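Local coordinates for transcriptional regulator, MarR family (Methanosarcina mazei, PDB 3S2W), which probably binds DNA as a transcription factor of the MarR family and regulates transcription, at residues I65-L70 / R83-L88; Q97-E100 / Y106-F109. All coordinates share one frame; numbering follows the deposited sequence.

How the contacts relate
Both contacts belong to the winged helix-turn-helix fold expected of a MarR-family protein. Contact 1 joins the helix starting at Gln67 to helix 78-90, the probable recognition helix. Contact 2 closes the beta hairpin of the wing. Their centres lie 10 Å apart, and the short strand 65-66 ties them together. Probable hydrogen bonds run from Gln67 N to Tyr106 O and from Val108 N to Ile65 O, each 2.8 Å. Leu70 CD1 also packs on Val108 CG2 at 3.9 Å. Contact 1 is buried, while contact 2 lies at the surface. Arg83 and Lys87 of contact 1 each make a weak bond to a sulfate ion, probably from the crystallisation liquor. This is consistent with a surface suited to DNA phosphates.

Contact 1 of 2, residues I65-L70 / R83-L88; sequences INQESL and RAIQKL. With SO4 (sulfate ion), chain J; SO4 (sulfate ion), chain I.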
loop_
_atom_site.group_PDB
_atom_site.type_symbol
_atom_site.label_atom_id
_atom_site.label_comp_id
_atom_site.label_asym_id
_atom_site.label_seq_id
_atom_site.Cartn_x
_atom_site.Cartn_y
_atom_site.Cartn_z
ATOM N N ILE A 65 -5.649 20.128 11.144
ATOM C CA ILE A 65 -6.346 19.929 9.887
ATOM C C ILE A 65 -7.720 19.287 10.125
ATOM O O ILE A 65 -7.912 18.519 11.065
ATOM C CB ILE A 65 -5.496 19.069 8.940
ATOM C CG1 ILE A 65 -6.242 18.780 7.641
ATOM C CG2 ILE A 65 -5.125 17.770 9.596
ATOM C CD1 ILE A 65 -5.552 17.717 6.794
ATOM N N ASN A 66 -8.682 19.623 9.282
ATOM C CA ASN A 66 -10.023 19.065 9.392
ATOM C C ASN A 66 -10.029 17.567 9.099
ATOM O O ASN A 66 -9.409 17.112 8.147
ATOM C CB ASN A 66 -10.956 19.787 8.422
ATOM C CG ASN A 66 -12.399 19.550 8.734
ATOM O OD1 ASN A 66 -12.922 18.444 8.541
ATOM N ND2 ASN A 66 -13.065 20.584 9.233
ATOM N N GLN A 67 -10.742 16.800 9.910
ATOM C CA GLN A 67 -10.715 15.345 9.804
ATOM C C GLN A 67 -11.167 14.844 8.433
ATOM O O GLN A 67 -10.681 13.834 7.940
ATOM C CB GLN A 67 -11.572 14.719 10.891
ATOM C CG GLN A 67 -11.426 13.239 10.942
ATOM C CD GLN A 67 -12.298 12.612 11.990
ATOM O OE1 GLN A 67 -12.244 12.980 13.164
ATOM N NE2 GLN A 67 -13.122 11.659 11.569
ATOM N N GLU A 68 -12.088 15.557 7.804
ATOM C CA GLU A 68 -12.469 15.191 6.453
ATOM C C GLU A 68 -11.297 15.426 5.486
ATOM O O GLU A 68 -10.996 14.579 4.643
ATOM C CB GLU A 68 -13.737 15.924 6.003
ATOM C CG GLU A 68 -14.357 15.304 4.765
ATOM C CD GLU A 68 -15.715 15.893 4.416
ATOM O OE1 GLU A 68 -16.069 16.963 4.969
ATOM O OE2 GLU A 68 -16.427 15.278 3.587
ATOM N N SER A 69 -10.621 16.560 5.618
ATOM C CA SER A 69 -9.434 16.817 4.807
ATOM C C SER A 69 -8.428 15.668 4.964
ATOM O O SER A 69 -7.902 15.160 3.985
ATOM C CB SER A 69 -8.771 18.161 5.170
ATOM O OG SER A 69 -9.701 19.235 5.189
ATOM N N LEU A 70 -8.163 15.247 6.196
ATOM C CA LEU A 70 -7.240 14.134 6.416
ATOM C C LEU A 70 -7.676 12.943 5.591
ATOM O O LEU A 70 -6.866 12.285 4.949
ATOM C CB LEU A 70 -7.202 13.743 7.885
ATOM C CG LEU A 70 -6.214 14.523 8.726
ATOM C CD1 LEU A 70 -6.371 14.089 10.152
ATOM C CD2 LEU A 70 -4.827 14.244 8.227
ATOM N N ARG A 83 -12.014 5.641 13.042
ATOM C CA ARG A 83 -11.403 4.670 13.956
ATOM C C ARG A 83 -9.928 4.951 14.249
ATOM O O ARG A 83 -9.475 4.852 15.400
ATOM C CB ARG A 83 -11.581 3.239 13.443
ATOM C CG ARG A 83 -12.902 2.615 13.857
ATOM C CD ARG A 83 -13.158 1.302 13.136
ATOM N NE ARG A 83 -14.040 1.484 11.984
ATOM C CZ ARG A 83 -13.731 1.136 10.737
ATOM N NH1 ARG A 83 -12.555 0.579 10.473
ATOM N NH2 ARG A 83 -14.597 1.347 9.753
ATOM N N ALA A 84 -9.185 5.319 13.213
ATOM C CA ALA A 84 -7.802 5.687 13.407
ATOM C C ALA A 84 -7.714 6.885 14.347
ATOM O O ALA A 84 -7.047 6.818 15.382
ATOM C CB ALA A 84 -7.106 5.979 12.059
ATOM N N ILE A 85 -8.397 7.976 14.005
ATOM C CA ILE A 85 -8.306 9.187 14.822
ATOM C C ILE A 85 -8.827 8.924 16.231
ATOM O O ILE A 85 -8.298 9.451 17.226
ATOM C CB ILE A 85 -9.065 10.353 14.213
ATOM C CG1 ILE A 85 -8.423 10.757 12.886
ATOM C CG2 ILE A 85 -9.070 11.525 15.180
ATOM C CD1 ILE A 85 -6.962 11.132 13.009
ATOM N N GLN A 86 -9.857 8.096 16.337
ATOM C CA GLN A 86 -10.318 7.774 17.672
ATOM C C GLN A 86 -9.275 7.030 18.541
ATOM O O GLN A 86 -9.235 7.223 19.754
ATOM C CB GLN A 86 -11.622 6.999 17.646
ATOM C CG GLN A 86 -12.053 6.656 19.041
ATOM C CD GLN A 86 -12.697 7.836 19.717
ATOM O OE1 GLN A 86 -13.672 8.390 19.208
ATOM N NE2 GLN A 86 -12.155 8.236 20.867
ATOM N N LYS A 87 -8.440 6.180 17.947
ATOM C CA LYS A 87 -7.479 5.438 18.772
ATOM C C LYS A 87 -6.336 6.362 19.137
ATOM O O LYS A 87 -5.752 6.253 20.219
ATOM C CB LYS A 87 -6.942 4.196 18.061
ATOM C CG LYS A 87 -7.969 3.079 17.844
ATOM C CD LYS A 87 -7.344 1.977 17.001
ATOM C CE LYS A 87 -8.189 0.695 16.951
ATOM N NZ LYS A 87 -7.332 -0.506 16.627
ATOM N N LEU A 88 -6.036 7.291 18.228
ATOM C CA LEU A 88 -5.011 8.285 18.465
ATOM C C LEU A 88 -5.451 9.201 19.611
ATOM O O LEU A 88 -4.626 9.636 20.421
ATOM C CB LEU A 88 -4.747 9.074 17.186
ATOM C CG LEU A 88 -3.873 8.340 16.164
ATOM C CD1 LEU A 88 -3.776 9.121 14.906
ATOM C CD2 LEU A 88 -2.486 8.132 16.715
HETATM S S SO4 J . -17.849 1.875 8.138
HETATM O O1 SO4 J . -19.048 2.478 7.556
HETATM O O2 SO4 J . -17.661 2.410 9.485
HETATM O O3 SO4 J . -18.009 0.422 8.217
HETATM O O4 SO4 J . -16.682 2.195 7.314
HETATM S S SO4 I . -4.729 0.142 13.741
HETATM O O1 SO4 I . -6.011 -0.386 13.289
HETATM O O2 SO4 I . -4.798 1.603 13.745
HETATM O O3 SO4 I . -4.451 -0.339 15.100
HETATM O O4 SO4 I . -3.698 -0.307 12.806
#
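Ile85 meets Gln67 and Leu70 where the two helices of a helix-turn-helix come together. Helix 78-90 is probably the recognition helix of this winged-helix domain. The two branches of Ile85 divide the work. Its CG1 stands beside the backbone N (chi1 -65°) and leads CD1 to Leu70 CD1, at 4.2 Å. The CG2 branch touches Gln67 OE1 at 4.0 Å. Gln67 is extended, and its chain slides past Ile85 in the opposite direction. The contact is small, burying 106 Å² in all, and is made by van der Waals touches alone.

Neighbouring elements complete the packing. Phe55 of helix 53-61 lies against Ile85, Arg96 of the hairpin touches both Gln67 and Ile85, and Val108 packs on Gln67. Gln86 OE1 accepts a hydrogen bond from Arg96 NH1, which joins helix 78-90 to strand 94-98.

The charged residues of 83-88 reach sulfate ions instead of the other helix. Arg83 NH2 makes a weak bond to O2 of one sulfate at 3.3 Å, with this ion at the edge of the guanidinium. Lys87 NZ makes a weak bond to O3 of the other sulfate, also at 3.3 Å.

Asn66 fixes the start of helix 67-74 as its N-cap. Glu68 N donates to Asn66 OD1 at 3.1 Å, in the carbonyl plane and on a lone pair.

Contact 2 of 2, residues Q97-E100 / Y106-F109; sequences QRDE and YRVF
The Tyr106 ring lies beside the backbone of Arg98. Arg98 N approaches the ring obliquely, 3.6 Å from Tyr106 CD1, and the carbonyl carbon of Gln97 sits at the ring edge. Arg98 CB adds a touch on Tyr106 CE1 at 3.9 Å. The ring gets there because CG stands beside the backbone N (chi1 -71°). Tyr106 OH lies at the edge of the Arg98 guanidinium, near its plane. It is 4.4 Å from Arg98 NE, too far for a hydrogen bond. An alanine in place of Tyr106 would probably leave the backbone N and CB of Arg98 without their aromatic neighbour and open a gap on this face of the hairpin.

Arg107 is on the opposite face of the sheet. Its guanidinium and the Asp99 carboxylate are turned 86° apart. Asp99 OD2 lies 3.9 Å from Arg107 NH2, a long salt bridge. The oxygen is well out of the guanidinium plane, so charge alone acts and no N-H points at it. Phe109 CE2 reaches Gln97 CB obliquely at 4.2 Å. The same ring meets that of Phe95, their planes about 10° apart.

These side chains flank the beta hairpin of the winged-helix domain, the wing. Gln97 and Arg107 form an antiparallel hydrogen-bonded pair. Gln97 N donates to Arg107 O at 2.8 Å, and Arg107 N donates to Gln97 O at 2.8 Å. Part of the turn between the two strands is not modelled.

The hairpin is thus held mainly by its backbone bonds. Side chains add apolar cover and one loose ion pair, and the arginines Arg98 and Arg107 are consistent with a wing that meets DNA, as in MarR relatives.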
loop_
_atom_site.group_PDB
_atom_site.type_symbol
_atom_site.label_atom_id
_atom_site.label_comp_id
_atom_site.label_asym_id
_atom_site.label_seq_id
_atom_site.Cartn_x
_atom_site.Cartn_y
_atom_site.Cartn_z
ATOM N N GLN A 97 -11.210 19.269 17.838
ATOM C CA GLN A 97 -11.872 20.512 18.194
ATOM C C GLN A 97 -12.863 20.857 17.123
ATOM O O GLN A 97 -12.490 20.958 15.960
ATOM C CB GLN A 97 -10.859 21.637 18.327
ATOM C CG GLN A 97 -10.773 22.197 19.720
ATOM C CD GLN A 97 -11.905 23.138 20.009
ATOM O OE1 GLN A 97 -12.091 24.120 19.297
ATOM N NE2 GLN A 97 -12.686 22.837 21.042
ATOM N N ARG A 98 -14.127 20.999 17.514
ATOM C CA ARG A 98 -15.173 21.480 16.617
ATOM C C ARG A 98 -14.944 22.950 16.306
ATOM O O ARG A 98 -14.744 23.749 17.218
ATOM C CB ARG A 98 -16.537 21.340 17.291
ATOM C CG ARG A 98 -17.718 21.715 16.406
ATOM C CD ARG A 98 -19.016 21.745 17.211
ATOM N NE ARG A 98 -18.976 20.806 18.334
ATOM C CZ ARG A 98 -19.046 21.150 19.620
ATOM N NH1 ARG A 98 -18.996 20.211 20.557
ATOM N NH2 ARG A 98 -19.173 22.426 19.971
ATOM N N ASP A 99 -14.987 23.327 15.035
ATOM C CA ASP A 99 -14.831 24.742 14.693
ATOM C C ASP A 99 -15.981 25.314 13.854
ATOM O O ASP A 99 -16.348 24.753 12.818
ATOM C CB ASP A 99 -13.485 24.996 13.998
ATOM C CG ASP A 99 -13.031 26.455 14.108
ATOM O OD1 ASP A 99 -13.425 27.138 15.079
ATOM O OD2 ASP A 99 -12.274 26.918 13.229
ATOM N N GLU A 100 -16.516 26.448 14.310
ATOM C CA GLU A 100 -17.580 27.178 13.616
ATOM C C GLU A 100 -17.181 27.610 12.202
ATOM O O GLU A 100 -17.714 27.103 11.212
ATOM C CB GLU A 100 -18.002 28.385 14.442
ATOM N N TYR A 106 -14.880 18.108 12.508
ATOM C CA TYR A 106 -13.853 18.340 13.524
ATOM C C TYR A 106 -12.471 18.674 12.980
ATOM O O TYR A 106 -12.086 18.193 11.923
ATOM C CB TYR A 106 -13.750 17.136 14.479
ATOM C CG TYR A 106 -14.921 16.967 15.425
ATOM C CD1 TYR A 106 -14.955 17.621 16.644
ATOM C CD2 TYR A 106 -15.983 16.137 15.108
ATOM C CE1 TYR A 106 -16.022 17.468 17.517
ATOM C CE2 TYR A 106 -17.061 15.976 15.983
ATOM C CZ TYR A 106 -17.071 16.645 17.184
ATOM O OH TYR A 106 -18.128 16.492 18.055
ATOM N N ARG A 107 -11.715 19.479 13.723
ATOM C CA ARG A 107 -10.295 19.688 13.429
ATOM C C ARG A 107 -9.405 18.889 14.380
ATOM O O ARG A 107 -9.653 18.845 15.593
ATOM C CB ARG A 107 -9.940 21.177 13.527
ATOM C CG ARG A 107 -9.865 21.875 12.191
ATOM C CD ARG A 107 -9.610 23.374 12.293
ATOM N NE ARG A 107 -9.463 23.917 10.941
ATOM C CZ ARG A 107 -10.483 24.242 10.146
ATOM N NH1 ARG A 107 -10.256 24.710 8.922
ATOM N NH2 ARG A 107 -11.734 24.102 10.572
ATOM N N VAL A 108 -8.361 18.257 13.854
ATOM C CA VAL A 108 -7.524 17.434 14.724
ATOM C C VAL A 108 -6.154 18.048 14.934
ATOM O O VAL A 108 -5.547 18.580 14.007
ATOM C CB VAL A 108 -7.444 15.939 14.284
ATOM C CG1 VAL A 108 -8.559 15.602 13.320
ATOM C CG2 VAL A 108 -6.110 15.624 13.677
ATOM N N PHE A 109 -5.701 17.990 16.183
ATOM C CA PHE A 109 -4.477 18.635 16.601
ATOM C C PHE A 109 -3.626 17.648 17.378
ATOM O O PHE A 109 -4.150 16.792 18.081
ATOM C CB PHE A 109 -4.799 19.791 17.538
ATOM C CG PHE A 109 -5.432 20.982 16.876
ATOM C CD1 PHE A 109 -4.655 22.070 16.493
ATOM C CD2 PHE A 109 -6.804 21.048 16.689
ATOM C CE1 PHE A 109 -5.225 23.196 15.898
ATOM C CE2 PHE A 109 -7.388 22.183 16.082
ATOM C CZ PHE A 109 -6.588 23.256 15.691
#